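Local coordinates for DUF5624 domain-containing protein (Legionella pneumophila subsp. pneumophila, PDB 4JX2), which is of unknown function but is probably secreted, combining helices and a mixed beta-sheet in a new arrangement, at residues V258-V263 and N277-F282; F390-E395 and I406-I411; P121-L126 and S139-L144; I182-S187 and Y219-N224. All blocks are in the same frame, centred on the assembly; numbering follows the deposited sequence.

In the fold
All four contacts are buried. Interaction 1 lies closest to the centre of the chain, where a sheet strand meets the helix after it; interaction 2 touches it directly, F390 packing on W278 and P281. Interactions 3 and 4 lie within the all-helical part, each about 25 Å from the chain centre and 17 Å from each other, centre to centre; helix 175-197 packs on helix 136-155 at both. Chemistry follows place: interactions 1 and 3 meet through apolar side chains, interaction 2 adds a carboxylate holding a loop amide, and interaction 4 holds a loop with tyrosine hydroxyls. The second subunit borders interactions 1 and 3, and only N224 of interaction 4.

Interaction 1. Residues V258-V263 and N277-F282; sequences VIIRFV and NWLVPF
Apolar packing carries this contact, in which the inward side chains of alternate strand residues, I260 and F262, meet the start of a helical segment. L279 CD1 lies over one face of the F262 ring, a CH-pi contact 4.0 Å from the ring centroid and 28° off its normal. The methyl leans toward the root of the ring, F262 CG being 3.7 Å from L279 CD1, and the two side chains cross at about a right angle. I260 sends its two branches to different partners. The longer one, with CG1 beside the backbone N (chi1 -61°), carries I260 CD1 to 3.8 Å from V280 CG2, while I260 CG2, anti to the backbone N, meets N277 ND2 tip to tip at 3.8 Å. The strand, 257-262, and the helix, 279-286, are the first two elements of a beta-alpha-beta unit that ends in strand 296-298, the parallel neighbour of 257-262 in the mixed sheet. F82 of the adjoining strand 79-84 also touches L279.

The polar work is done by N277, which precedes the turn leading into the helix. Its OD1 accepts from L279 N at 3.0 Å with an N-H...O angle of 153°, in the carbonyl plane and on a lone pair, a capping bond that satisfies an amide of that turn. With CG anti to the backbone N, the amide turns OD1 to L279 N and ND2 toward the strand. N277 ND2 donates to G271 O, so both ends of the buried amide are engaged, and its rotation is fixed.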
loop_
_atom_site.group_PDB
_atom_site.type_symbol
_atom_site.label_atom_id
_atom_site.label_comp_id
_atom_site.label_asym_id
_atom_site.label_seq_id
_atom_site.Cartn_x
_atom_site.Cartn_y
_atom_site.Cartn_z
ATOM N N VAL A 258 -10.340 -12.692 -4.137
ATOM C CA VAL A 258 -10.687 -11.344 -3.662
ATOM C C VAL A 258 -9.572 -10.346 -3.982
ATOM O O VAL A 258 -8.402 -10.566 -3.639
ATOM C CB VAL A 258 -11.090 -11.307 -2.160
ATOM C CG1 VAL A 258 -11.579 -9.934 -1.749
ATOM C CG2 VAL A 258 -12.179 -12.337 -1.870
ATOM N N ILE A 259 -9.970 -9.242 -4.660
ATOM C CA ILE A 259 -9.128 -8.110 -5.046
ATOM C C ILE A 259 -9.694 -6.871 -4.374
ATOM O O ILE A 259 -10.882 -6.553 -4.546
ATOM C CB ILE A 259 -9.017 -7.946 -6.591
ATOM C CG1 ILE A 259 -8.129 -9.053 -7.197
ATOM C CG2 ILE A 259 -8.538 -6.519 -6.989
ATOM C CD1 ILE A 259 -8.240 -9.175 -8.673
ATOM N N ILE A 260 -8.842 -6.180 -3.605
ATOM C CA ILE A 260 -9.210 -4.943 -2.921
ATOM C C ILE A 260 -8.373 -3.787 -3.488
ATOM O O ILE A 260 -7.153 -3.764 -3.337
ATOM C CB ILE A 260 -9.097 -5.060 -1.378
ATOM C CG1 ILE A 260 -10.058 -6.164 -0.835
ATOM C CG2 ILE A 260 -9.347 -3.694 -0.721
ATOM C CD1 ILE A 260 -9.859 -6.604 0.580
ATOM N N ARG A 261 -9.050 -2.854 -4.165
ATOM C CA ARG A 261 -8.533 -1.600 -4.733
ATOM C C ARG A 261 -9.577 -0.530 -4.366
ATOM O O ARG A 261 -10.071 0.221 -5.198
ATOM C CB ARG A 261 -8.284 -1.740 -6.249
ATOM C CG ARG A 261 -7.535 -0.566 -6.867
ATOM C CD ARG A 261 -8.228 -0.156 -8.148
ATOM N NE ARG A 261 -7.628 1.015 -8.780
ATOM C CZ ARG A 261 -8.038 2.261 -8.584
ATOM N NH1 ARG A 261 -9.040 2.513 -7.757
ATOM N NH2 ARG A 261 -7.445 3.266 -9.212
ATOM N N PHE A 262 -9.955 -0.537 -3.088
ATOM C CA PHE A 262 -10.966 0.326 -2.503
ATOM C C PHE A 262 -10.383 1.677 -2.067
ATOM O O PHE A 262 -9.399 1.735 -1.316
ATOM C CB PHE A 262 -11.599 -0.387 -1.318
ATOM C CG PHE A 262 -12.743 0.358 -0.687
ATOM C CD1 PHE A 262 -14.044 0.192 -1.155
ATOM C CD2 PHE A 262 -12.532 1.181 0.414
ATOM C CE1 PHE A 262 -15.102 0.834 -0.532
ATOM C CE2 PHE A 262 -13.591 1.856 1.013
ATOM C CZ PHE A 262 -14.866 1.661 0.551
ATOM N N VAL A 263 -11.030 2.761 -2.530
ATOM C CA VAL A 263 -10.630 4.140 -2.278
ATOM C C VAL A 263 -11.740 4.865 -1.512
ATOM O O VAL A 263 -12.863 5.023 -2.022
ATOM C CB VAL A 263 -10.246 4.922 -3.569
ATOM C CG1 VAL A 263 -9.435 6.172 -3.226
ATOM C CG2 VAL A 263 -9.508 4.041 -4.575
ATOM N N ASN A 277 -7.774 -1.876 6.680
ATOM C CA ASN A 277 -8.927 -2.035 5.805
ATOM C C ASN A 277 -9.883 -3.077 6.379
ATOM O O ASN A 277 -9.643 -4.289 6.287
ATOM C CB ASN A 277 -8.526 -2.393 4.356
ATOM C CG ASN A 277 -9.611 -2.051 3.349
ATOM O OD1 ASN A 277 -10.796 -2.361 3.520
ATOM N ND2 ASN A 277 -9.259 -1.330 2.316
ATOM N N TRP A 278 -11.017 -2.593 6.915
ATOM C CA TRP A 278 -12.027 -3.435 7.542
ATOM C C TRP A 278 -12.749 -4.323 6.550
ATOM O O TRP A 278 -13.509 -5.205 6.975
ATOM C CB TRP A 278 -13.022 -2.584 8.342
ATOM C CG TRP A 278 -13.736 -1.548 7.531
ATOM C CD1 TRP A 278 -13.412 -0.234 7.425
ATOM C CD2 TRP A 278 -14.897 -1.746 6.702
ATOM N NE1 TRP A 278 -14.270 0.399 6.551
ATOM C CE2 TRP A 278 -15.210 -0.499 6.115
ATOM C CE3 TRP A 278 -15.713 -2.863 6.404
ATOM C CZ2 TRP A 278 -16.280 -0.336 5.222
ATOM C CZ3 TRP A 278 -16.790 -2.697 5.546
ATOM C CH2 TRP A 278 -17.064 -1.452 4.961
ATOM N N LEU A 279 -12.503 -4.133 5.228
ATOM C CA LEU A 279 -13.120 -5.010 4.214
ATOM C C LEU A 279 -12.571 -6.412 4.339
ATOM O O LEU A 279 -13.266 -7.366 4.017
ATOM C CB LEU A 279 -12.921 -4.509 2.777
ATOM C CG LEU A 279 -13.694 -3.288 2.333
ATOM C CD1 LEU A 279 -13.237 -2.858 0.985
ATOM C CD2 LEU A 279 -15.187 -3.537 2.315
ATOM N N VAL A 280 -11.314 -6.533 4.809
ATOM C CA VAL A 280 -10.626 -7.809 4.963
ATOM C C VAL A 280 -11.364 -8.657 6.032
ATOM O O VAL A 280 -11.906 -9.704 5.633
ATOM C CB VAL A 280 -9.109 -7.644 5.223
ATOM C CG1 VAL A 280 -8.436 -9.006 5.405
ATOM C CG2 VAL A 280 -8.456 -6.862 4.090
ATOM N N PRO A 281 -11.507 -8.241 7.323
ATOM C CA PRO A 281 -12.297 -9.067 8.258
ATOM C C PRO A 281 -13.777 -9.201 7.833
ATOM O O PRO A 281 -14.362 -10.258 8.045
ATOM C CB PRO A 281 -12.177 -8.317 9.586
ATOM C CG PRO A 281 -11.852 -6.902 9.213
ATOM C CD PRO A 281 -10.974 -7.038 8.000
ATOM N N PHE A 282 -14.371 -8.151 7.217
ATOM C CA PHE A 282 -15.760 -8.175 6.735
ATOM C C PHE A 282 -15.971 -9.331 5.711
ATOM O O PHE A 282 -16.911 -10.128 5.868
ATOM C CB PHE A 282 -16.158 -6.809 6.138
ATOM C CG PHE A 282 -17.506 -6.784 5.462
ATOM C CD1 PHE A 282 -18.658 -7.166 6.147
ATOM C CD2 PHE A 282 -17.628 -6.385 4.139
ATOM C CE1 PHE A 282 -19.899 -7.181 5.506
ATOM C CE2 PHE A 282 -18.875 -6.367 3.511
ATOM C CZ PHE A 282 -19.998 -6.777 4.196
#

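Interaction 2. Residues F390-E395 and I406-I411; sequences FWMAGE and ISIPGI
The loop 406-411 passes alongside helical segment 390-395 without regular structure of its own, its backbone closest where the CA atoms of E395 and I406 stand 6.6 Å apart. E395 makes the hydrogen bond between them: S407 N donates to E395 OE2 at 3.0 Å, nearly straight at 168°, using the anti lone pair, the one away from OE1. CG is anti to the backbone N and the chain bends at chi2 (76°), which swings the carboxylate across I406, whose CB and CG2 pack on E395 CG. A water bridges E395 OE2, to which it donates, and S407 OG. The carboxylate also has a long, weak ion pair with K399 and a weak bond from Y358 through OE1, which would probably favour its charged form.

In the fold this is a chain reversal: helix 386-398 ends, and the chain turns back so that the loop lies against the last turns of the helix, with helix 223-247 behind both through M232 and L236.

W391 meets P409 tip to tip. P409 CG sits over the six-membered ring, 4.2 Å from its centroid and 17° off the normal, in a CH-pi contact, while P409 CD comes within 3.6 Å of W391 CZ3. E395 CB lies over the opposite face, so the indole is held between proline and glutamate, and S407 O meets its edge in plane. Selenomethionine M392, bent at chi2 and chi3, lays its SE 4.0 Å from I406 CD1 and points its CE methyl to I408 CG2.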
loop_
_atom_site.group_PDB
_atom_site.type_symbol
_atom_site.label_atom_id
_atom_site.label_comp_id
_atom_site.label_asym_id
_atom_site.label_seq_id
_atom_site.Cartn_x
_atom_site.Cartn_y
_atom_site.Cartn_z
ATOM N N PHE A 390 -13.964 -2.437 11.917
ATOM C CA PHE A 390 -13.441 -3.679 12.505
ATOM C C PHE A 390 -14.372 -4.205 13.593
ATOM O O PHE A 390 -14.619 -5.412 13.633
ATOM C CB PHE A 390 -12.011 -3.507 13.044
ATOM C CG PHE A 390 -10.975 -3.371 11.953
ATOM C CD1 PHE A 390 -10.675 -2.127 11.404
ATOM C CD2 PHE A 390 -10.293 -4.483 11.476
ATOM C CE1 PHE A 390 -9.744 -2.003 10.370
ATOM C CE2 PHE A 390 -9.332 -4.352 10.459
ATOM C CZ PHE A 390 -9.088 -3.117 9.897
ATOM N N TRP A 391 -14.920 -3.313 14.443
ATOM C CA TRP A 391 -15.862 -3.701 15.510
ATOM C C TRP A 391 -17.214 -4.193 14.946
ATOM O O TRP A 391 -17.681 -5.263 15.348
ATOM C CB TRP A 391 -16.107 -2.552 16.517
ATOM C CG TRP A 391 -16.796 -3.049 17.747
ATOM C CD1 TRP A 391 -16.213 -3.656 18.828
ATOM C CD2 TRP A 391 -18.215 -3.142 17.952
ATOM N NE1 TRP A 391 -17.180 -4.093 19.704
ATOM C CE2 TRP A 391 -18.419 -3.771 19.204
ATOM C CE3 TRP A 391 -19.338 -2.738 17.207
ATOM C CZ2 TRP A 391 -19.700 -3.980 19.739
ATOM C CZ3 TRP A 391 -20.602 -2.970 17.726
ATOM C CH2 TRP A 391 -20.773 -3.565 18.989
HETATM N N MSE A 392 -17.862 -3.398 14.059
HETATM C CA MSE A 392 -19.162 -3.756 13.498
HETATM C C MSE A 392 -19.083 -5.052 12.652
HETATM O O MSE A 392 -20.028 -5.826 12.702
HETATM C CB MSE A 392 -19.790 -2.584 12.721
HETATM C CG MSE A 392 -21.244 -2.850 12.260
HETATM SE SE MSE A 392 -22.514 -3.326 13.689
HETATM C CE MSE A 392 -22.983 -1.552 14.370
ATOM N N ALA A 393 -17.973 -5.325 11.934
ATOM C CA ALA A 393 -17.852 -6.577 11.176
ATOM C C ALA A 393 -17.862 -7.773 12.134
ATOM O O ALA A 393 -18.585 -8.731 11.895
ATOM C CB ALA A 393 -16.586 -6.576 10.339
ATOM N N GLY A 394 -17.133 -7.662 13.245
ATOM C CA GLY A 394 -17.048 -8.693 14.269
ATOM C C GLY A 394 -18.341 -8.929 15.015
ATOM O O GLY A 394 -18.714 -10.090 15.241
ATOM N N GLU A 395 -19.033 -7.831 15.406
ATOM C CA GLU A 395 -20.326 -7.897 16.110
ATOM C C GLU A 395 -21.374 -8.564 15.240
ATOM O O GLU A 395 -22.072 -9.466 15.711
ATOM C CB GLU A 395 -20.792 -6.486 16.543
ATOM C CG GLU A 395 -22.150 -6.436 17.250
ATOM C CD GLU A 395 -22.207 -6.896 18.689
ATOM O OE1 GLU A 395 -21.191 -7.433 19.180
ATOM O OE2 GLU A 395 -23.270 -6.722 19.329
ATOM N N ILE A 406 -27.689 -7.318 17.982
ATOM C CA ILE A 406 -26.490 -6.498 18.142
ATOM C C ILE A 406 -26.694 -5.281 19.052
ATOM O O ILE A 406 -27.807 -4.763 19.185
ATOM C CB ILE A 406 -25.943 -6.045 16.750
ATOM C CG1 ILE A 406 -26.847 -4.999 16.062
ATOM C CG2 ILE A 406 -25.635 -7.247 15.848
ATOM C CD1 ILE A 406 -26.143 -4.081 15.092
ATOM N N SER A 407 -25.589 -4.814 19.656
ATOM C CA SER A 407 -25.575 -3.567 20.435
ATOM C C SER A 407 -24.845 -2.536 19.604
ATOM O O SER A 407 -24.003 -2.914 18.787
ATOM C CB SER A 407 -24.934 -3.744 21.802
ATOM O OG SER A 407 -23.645 -4.308 21.695
ATOM N N ILE A 408 -25.237 -1.254 19.718
ATOM C CA ILE A 408 -24.617 -0.220 18.886
ATOM C C ILE A 408 -24.032 0.915 19.756
ATOM O O ILE A 408 -24.784 1.813 20.162
ATOM C CB ILE A 408 -25.607 0.328 17.789
ATOM C CG1 ILE A 408 -26.343 -0.820 17.047
ATOM C CG2 ILE A 408 -24.881 1.255 16.814
ATOM C CD1 ILE A 408 -27.459 -0.412 16.330
ATOM N N PRO A 409 -22.695 0.904 20.005
ATOM C CA PRO A 409 -22.065 1.999 20.760
ATOM C C PRO A 409 -22.364 3.366 20.144
ATOM O O PRO A 409 -22.281 3.535 18.929
ATOM C CB PRO A 409 -20.576 1.650 20.683
ATOM C CG PRO A 409 -20.559 0.138 20.571
ATOM C CD PRO A 409 -21.682 -0.091 19.593
ATOM N N GLY A 410 -22.780 4.305 20.990
ATOM C CA GLY A 410 -23.171 5.653 20.584
ATOM C C GLY A 410 -24.653 5.779 20.256
ATOM O O GLY A 410 -25.131 6.881 19.985
ATOM N N ILE A 411 -25.395 4.639 20.267
ATOM C CA ILE A 411 -26.826 4.565 19.983
ATOM C C ILE A 411 -27.547 3.872 21.141
ATOM O O ILE A 411 -28.410 4.477 21.781
ATOM C CB ILE A 411 -27.119 3.865 18.619
ATOM C CG1 ILE A 411 -26.414 4.584 17.427
ATOM C CG2 ILE A 411 -28.640 3.709 18.388
ATOM C CD1 ILE A 411 -26.900 6.004 17.142
HETATM O O HOH W 1 -23.838 -7.265 21.933
#

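Interaction 3. Residues P121-L126 and S139-L144; sequences PALMYL and SQMENL
Leucine and alanine methyls make most of this interface between two helical segments whose axes approach to 10.8 Å at a signed crossing angle of -160°. L126 is central on its side. Its CG lies beside the backbone N (chi1 -72°), and its two methyls divide between neighbours: L126 CD2 rests on Q140 CB at 3.6 Å, whereas L126 CD1 meets L144 CD2 at 4.0 Å and the root of M141. One turn away, A122 CB receives the same L144 CD2 methyl at 3.9 Å, so that L144 packs against both A122 and L126. Selenomethionine M141 extends anti through chi1 and chi2, then bends at chi3 and brings its CE to 3.8 Å from L123 CD2, the two side chains crossing at about a right angle.

The polar chemistry leads outward. Q140 gives the interface its CB, but its chain bends at chi2 and NE2 donates to I54 O of the second subunit.

M193 of helix 175-197 touches L123, M141 and L144, while F203 borders L126 and M141. Helices 119-131 and 136-155, joined by a short connection, thus form an antiparallel helical hairpin within the helical part of the DUF5624 region, packed beside the subunit interface.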
loop_
_atom_site.group_PDB
_atom_site.type_symbol
_atom_site.label_atom_id
_atom_site.label_comp_id
_atom_site.label_asym_id
_atom_site.label_seq_id
_atom_site.Cartn_x
_atom_site.Cartn_y
_atom_site.Cartn_z
ATOM N N PRO A 121 -15.329 16.959 12.471
ATOM C CA PRO A 121 -14.137 17.326 11.665
ATOM C C PRO A 121 -14.235 18.711 11.025
ATOM O O PRO A 121 -13.231 19.426 10.993
ATOM C CB PRO A 121 -14.088 16.232 10.597
ATOM C CG PRO A 121 -14.724 15.054 11.267
ATOM C CD PRO A 121 -15.846 15.632 12.067
ATOM N N ALA A 122 -15.443 19.106 10.546
ATOM C CA ALA A 122 -15.689 20.442 9.963
ATOM C C ALA A 122 -15.310 21.550 10.952
ATOM O O ALA A 122 -14.567 22.472 10.588
ATOM C CB ALA A 122 -17.148 20.587 9.559
ATOM N N LEU A 123 -15.781 21.425 12.215
ATOM C CA LEU A 123 -15.502 22.392 13.267
ATOM C C LEU A 123 -14.016 22.411 13.628
ATOM O O LEU A 123 -13.464 23.502 13.850
ATOM C CB LEU A 123 -16.375 22.135 14.497
ATOM C CG LEU A 123 -17.817 22.632 14.384
ATOM C CD1 LEU A 123 -18.638 22.164 15.553
ATOM C CD2 LEU A 123 -17.886 24.172 14.229
HETATM N N MSE A 124 -13.362 21.221 13.631
HETATM C CA MSE A 124 -11.911 21.077 13.881
HETATM C C MSE A 124 -11.108 21.852 12.820
HETATM O O MSE A 124 -10.194 22.613 13.153
HETATM C CB MSE A 124 -11.492 19.603 13.876
HETATM C CG MSE A 124 -11.952 18.831 15.080
HETATM SE SE MSE A 124 -11.714 16.903 14.769
HETATM C CE MSE A 124 -13.313 16.235 15.691
ATOM N N TYR A 125 -11.511 21.694 11.546
ATOM C CA TYR A 125 -10.924 22.357 10.388
ATOM C C TYR A 125 -11.093 23.859 10.500
ATOM O O TYR A 125 -10.144 24.591 10.215
ATOM C CB TYR A 125 -11.558 21.833 9.085
ATOM C CG TYR A 125 -10.989 20.535 8.537
ATOM C CD1 TYR A 125 -10.603 19.499 9.388
ATOM C CD2 TYR A 125 -10.924 20.306 7.167
ATOM C CE1 TYR A 125 -10.113 18.290 8.889
ATOM C CE2 TYR A 125 -10.453 19.093 6.657
ATOM C CZ TYR A 125 -10.026 18.097 7.523
ATOM O OH TYR A 125 -9.544 16.910 7.033
ATOM N N LEU A 126 -12.276 24.322 10.959
ATOM C CA LEU A 126 -12.576 25.752 11.132
ATOM C C LEU A 126 -11.667 26.385 12.201
ATOM O O LEU A 126 -11.202 27.512 11.997
ATOM C CB LEU A 126 -14.061 25.982 11.458
ATOM C CG LEU A 126 -15.042 25.755 10.294
ATOM C CD1 LEU A 126 -16.444 25.654 10.796
ATOM C CD2 LEU A 126 -14.949 26.852 9.258
ATOM N N SER A 139 -17.453 32.984 7.780
ATOM C CA SER A 139 -18.462 32.835 6.726
ATOM C C SER A 139 -18.784 31.363 6.492
ATOM O O SER A 139 -19.944 31.043 6.269
ATOM C CB SER A 139 -18.028 33.522 5.439
ATOM O OG SER A 139 -16.786 33.024 4.977
ATOM N N GLN A 140 -17.785 30.473 6.604
ATOM C CA GLN A 140 -17.975 29.019 6.462
ATOM C C GLN A 140 -18.809 28.485 7.626
ATOM O O GLN A 140 -19.699 27.661 7.393
ATOM C CB GLN A 140 -16.636 28.272 6.387
ATOM C CG GLN A 140 -15.842 28.462 5.090
ATOM C CD GLN A 140 -16.363 27.660 3.915
ATOM O OE1 GLN A 140 -17.281 26.857 4.013
ATOM N NE2 GLN A 140 -15.804 27.888 2.759
HETATM N N MSE A 141 -18.557 28.987 8.871
HETATM C CA MSE A 141 -19.321 28.570 10.045
HETATM C C MSE A 141 -20.766 29.064 9.966
HETATM O O MSE A 141 -21.683 28.293 10.284
HETATM C CB MSE A 141 -18.685 29.029 11.356
HETATM C CG MSE A 141 -19.232 28.242 12.544
HETATM SE SE MSE A 141 -18.697 28.896 14.268
HETATM C CE MSE A 141 -17.179 27.845 14.505
ATOM N N GLU A 142 -20.979 30.323 9.514
ATOM C CA GLU A 142 -22.326 30.878 9.364
ATOM C C GLU A 142 -23.176 29.967 8.438
ATOM O O GLU A 142 -24.332 29.662 8.746
ATOM C CB GLU A 142 -22.251 32.303 8.822
ATOM C CG GLU A 142 -23.609 32.993 8.695
ATOM C CD GLU A 142 -24.535 32.611 7.543
ATOM O OE1 GLU A 142 -24.044 32.263 6.440
ATOM O OE2 GLU A 142 -25.769 32.672 7.755
ATOM N N ASN A 143 -22.583 29.535 7.311
ATOM C CA ASN A 143 -23.229 28.685 6.330
ATOM C C ASN A 143 -23.449 27.287 6.891
ATOM O O ASN A 143 -24.533 26.728 6.703
ATOM C CB ASN A 143 -22.408 28.640 5.063
ATOM C CG ASN A 143 -23.038 27.780 4.032
ATOM O OD1 ASN A 143 -24.021 28.178 3.372
ATOM N ND2 ASN A 143 -22.517 26.558 3.934
ATOM N N LEU A 144 -22.432 26.735 7.597
ATOM C CA LEU A 144 -22.515 25.438 8.253
ATOM C C LEU A 144 -23.694 25.440 9.250
ATOM O O LEU A 144 -24.510 24.514 9.214
ATOM C CB LEU A 144 -21.192 25.087 8.948
ATOM C CG LEU A 144 -21.098 23.666 9.526
ATOM C CD1 LEU A 144 -21.294 22.604 8.451
ATOM C CD2 LEU A 144 -19.768 23.443 10.200
#

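Interaction 4. Residues I182-S187 and Y219-N224; sequences IDYACS and YPIPYN
Y184 lays its ring against both Y219 and I221. The edge of Y219 points toward the Y184 face in an offset edge-to-face pair, with centroids 5.7 Å apart and planes at 64°, and Y184 CE1 to Y219 CD1 the near pair at 3.6 Å. I221 CD1 lies over a face of Y184, offset toward its rim. Y184 CG is anti to the backbone N (chi1 175°), which carries the phenol away from the helix to the loop. There Y184 OH donates to I221 O at 2.6 Å, in the carbonyl plane and on a lone pair, a bond that ties the loop backbone at I221 to the helix.

Y219 reaches back in the opposite direction, sliding past Y184, so that its hydroxyl arrives at the helix. Y219 OH donates to S187 OG at 2.7 Å; N191 also donates to this hydroxyl, and S187 OG bonds to P427 O, linking the C-terminal tail into the same buried chain of polar groups. A185 CB packs on Y223 CE1 at 3.7 Å. The Y223 hydroxyl bonds to I116 O, and its ring stacks with F212.

Two tyrosines pointing opposite ways, each bonded at its tip, thus clasp the proline-containing approach to helix 223-247 against the middle of helix 175-197, a helix-to-loop junction in the helical part of the DUF5624 region.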
loop_
_atom_site.group_PDB
_atom_site.type_symbol
_atom_site.label_atom_id
_atom_site.label_comp_id
_atom_site.label_asym_id
_atom_site.label_seq_id
_atom_site.Cartn_x
_atom_site.Cartn_y
_atom_site.Cartn_z
ATOM N N ILE A 182 -30.250 12.789 15.897
ATOM C CA ILE A 182 -29.971 13.785 14.855
ATOM C C ILE A 182 -30.528 15.148 15.324
ATOM O O ILE A 182 -29.870 16.178 15.150
ATOM C CB ILE A 182 -30.494 13.349 13.462
ATOM C CG1 ILE A 182 -29.686 12.149 12.944
ATOM C CG2 ILE A 182 -30.429 14.504 12.441
ATOM C CD1 ILE A 182 -30.440 11.195 12.151
ATOM N N ASP A 183 -31.700 15.134 15.982
ATOM C CA ASP A 183 -32.301 16.338 16.540
ATOM C C ASP A 183 -31.354 16.962 17.599
ATOM O O ASP A 183 -31.020 18.148 17.502
ATOM C CB ASP A 183 -33.674 16.021 17.126
ATOM C CG ASP A 183 -34.447 17.265 17.500
ATOM O OD1 ASP A 183 -34.847 18.019 16.580
ATOM O OD2 ASP A 183 -34.613 17.518 18.712
ATOM N N TYR A 184 -30.881 16.135 18.557
ATOM C CA TYR A 184 -29.923 16.489 19.610
ATOM C C TYR A 184 -28.614 17.051 19.016
ATOM O O TYR A 184 -28.093 18.068 19.500
ATOM C CB TYR A 184 -29.608 15.251 20.485
ATOM C CG TYR A 184 -28.544 15.509 21.529
ATOM C CD1 TYR A 184 -28.832 16.233 22.686
ATOM C CD2 TYR A 184 -27.240 15.045 21.357
ATOM C CE1 TYR A 184 -27.854 16.477 23.648
ATOM C CE2 TYR A 184 -26.250 15.290 22.311
ATOM C CZ TYR A 184 -26.568 15.993 23.462
ATOM O OH TYR A 184 -25.603 16.250 24.399
ATOM N N ALA A 185 -28.077 16.356 17.985
ATOM C CA ALA A 185 -26.845 16.711 17.293
ATOM C C ALA A 185 -26.966 18.080 16.637
ATOM O O ALA A 185 -26.095 18.925 16.845
ATOM C CB ALA A 185 -26.509 15.656 16.258
ATOM N N CYS A 186 -28.063 18.325 15.896
ATOM C CA CYS A 186 -28.308 19.614 15.237
ATOM C C CYS A 186 -28.430 20.729 16.267
ATOM O O CYS A 186 -27.809 21.781 16.112
ATOM C CB CYS A 186 -29.540 19.549 14.340
ATOM S SG CYS A 186 -29.352 18.451 12.913
ATOM N N SER A 187 -29.198 20.478 17.333
ATOM C CA SER A 187 -29.426 21.431 18.414
ATOM C C SER A 187 -28.091 21.785 19.128
ATOM O O SER A 187 -27.802 22.964 19.343
ATOM C CB SER A 187 -30.442 20.856 19.397
ATOM O OG SER A 187 -30.764 21.788 20.415
ATOM N N TYR A 219 -25.903 20.384 26.816
ATOM C CA TYR A 219 -25.862 19.175 26.001
ATOM C C TYR A 219 -24.857 18.178 26.631
ATOM O O TYR A 219 -23.706 18.097 26.197
ATOM C CB TYR A 219 -25.523 19.551 24.544
ATOM C CG TYR A 219 -26.537 20.494 23.930
ATOM C CD1 TYR A 219 -27.724 20.017 23.386
ATOM C CD2 TYR A 219 -26.310 21.870 23.893
ATOM C CE1 TYR A 219 -28.667 20.882 22.828
ATOM C CE2 TYR A 219 -27.240 22.745 23.329
ATOM C CZ TYR A 219 -28.424 22.247 22.808
ATOM O OH TYR A 219 -29.363 23.099 22.263
ATOM N N PRO A 220 -25.285 17.437 27.688
ATOM C CA PRO A 220 -24.345 16.567 28.427
ATOM C C PRO A 220 -23.778 15.368 27.674
ATOM O O PRO A 220 -22.703 14.917 28.063
ATOM C CB PRO A 220 -25.169 16.101 29.636
ATOM C CG PRO A 220 -26.564 16.266 29.230
ATOM C CD PRO A 220 -26.592 17.474 28.369
ATOM N N ILE A 221 -24.472 14.840 26.646
ATOM C CA ILE A 221 -23.937 13.742 25.840
ATOM C C ILE A 221 -22.872 14.354 24.921
ATOM O O ILE A 221 -23.197 15.233 24.114
ATOM C CB ILE A 221 -25.015 12.957 25.044
ATOM C CG1 ILE A 221 -26.098 12.370 25.970
ATOM C CG2 ILE A 221 -24.357 11.852 24.192
ATOM C CD1 ILE A 221 -27.491 12.262 25.305
ATOM N N PRO A 222 -21.593 13.945 25.030
ATOM C CA PRO A 222 -20.568 14.522 24.132
ATOM C C PRO A 222 -20.920 14.371 22.653
ATOM O O PRO A 222 -21.550 13.376 22.281
ATOM C CB PRO A 222 -19.318 13.689 24.446
ATOM C CG PRO A 222 -19.546 13.152 25.803
ATOM C CD PRO A 222 -21.018 12.932 25.938
ATOM N N TYR A 223 -20.462 15.312 21.792
ATOM C CA TYR A 223 -20.639 15.159 20.344
ATOM C C TYR A 223 -19.797 13.970 19.863
ATOM O O TYR A 223 -20.134 13.355 18.848
ATOM C CB TYR A 223 -20.305 16.427 19.545
ATOM C CG TYR A 223 -20.973 16.379 18.193
ATOM C CD1 TYR A 223 -22.320 16.705 18.049
ATOM C CD2 TYR A 223 -20.287 15.921 17.067
ATOM C CE1 TYR A 223 -22.964 16.595 16.816
ATOM C CE2 TYR A 223 -20.922 15.800 15.829
ATOM C CZ TYR A 223 -22.261 16.136 15.712
ATOM O OH TYR A 223 -22.896 16.039 14.500
ATOM N N ASN A 224 -18.724 13.628 20.624
ATOM C CA ASN A 224 -17.877 12.459 20.413
ATOM C C ASN A 224 -18.754 11.192 20.291
ATOM O O ASN A 224 -18.508 10.378 19.408
ATOM C CB ASN A 224 -16.911 12.311 21.585
ATOM C CG ASN A 224 -15.714 13.241 21.661
ATOM O OD1 ASN A 224 -15.151 13.706 20.677
ATOM N ND2 ASN A 224 -15.213 13.430 22.860
#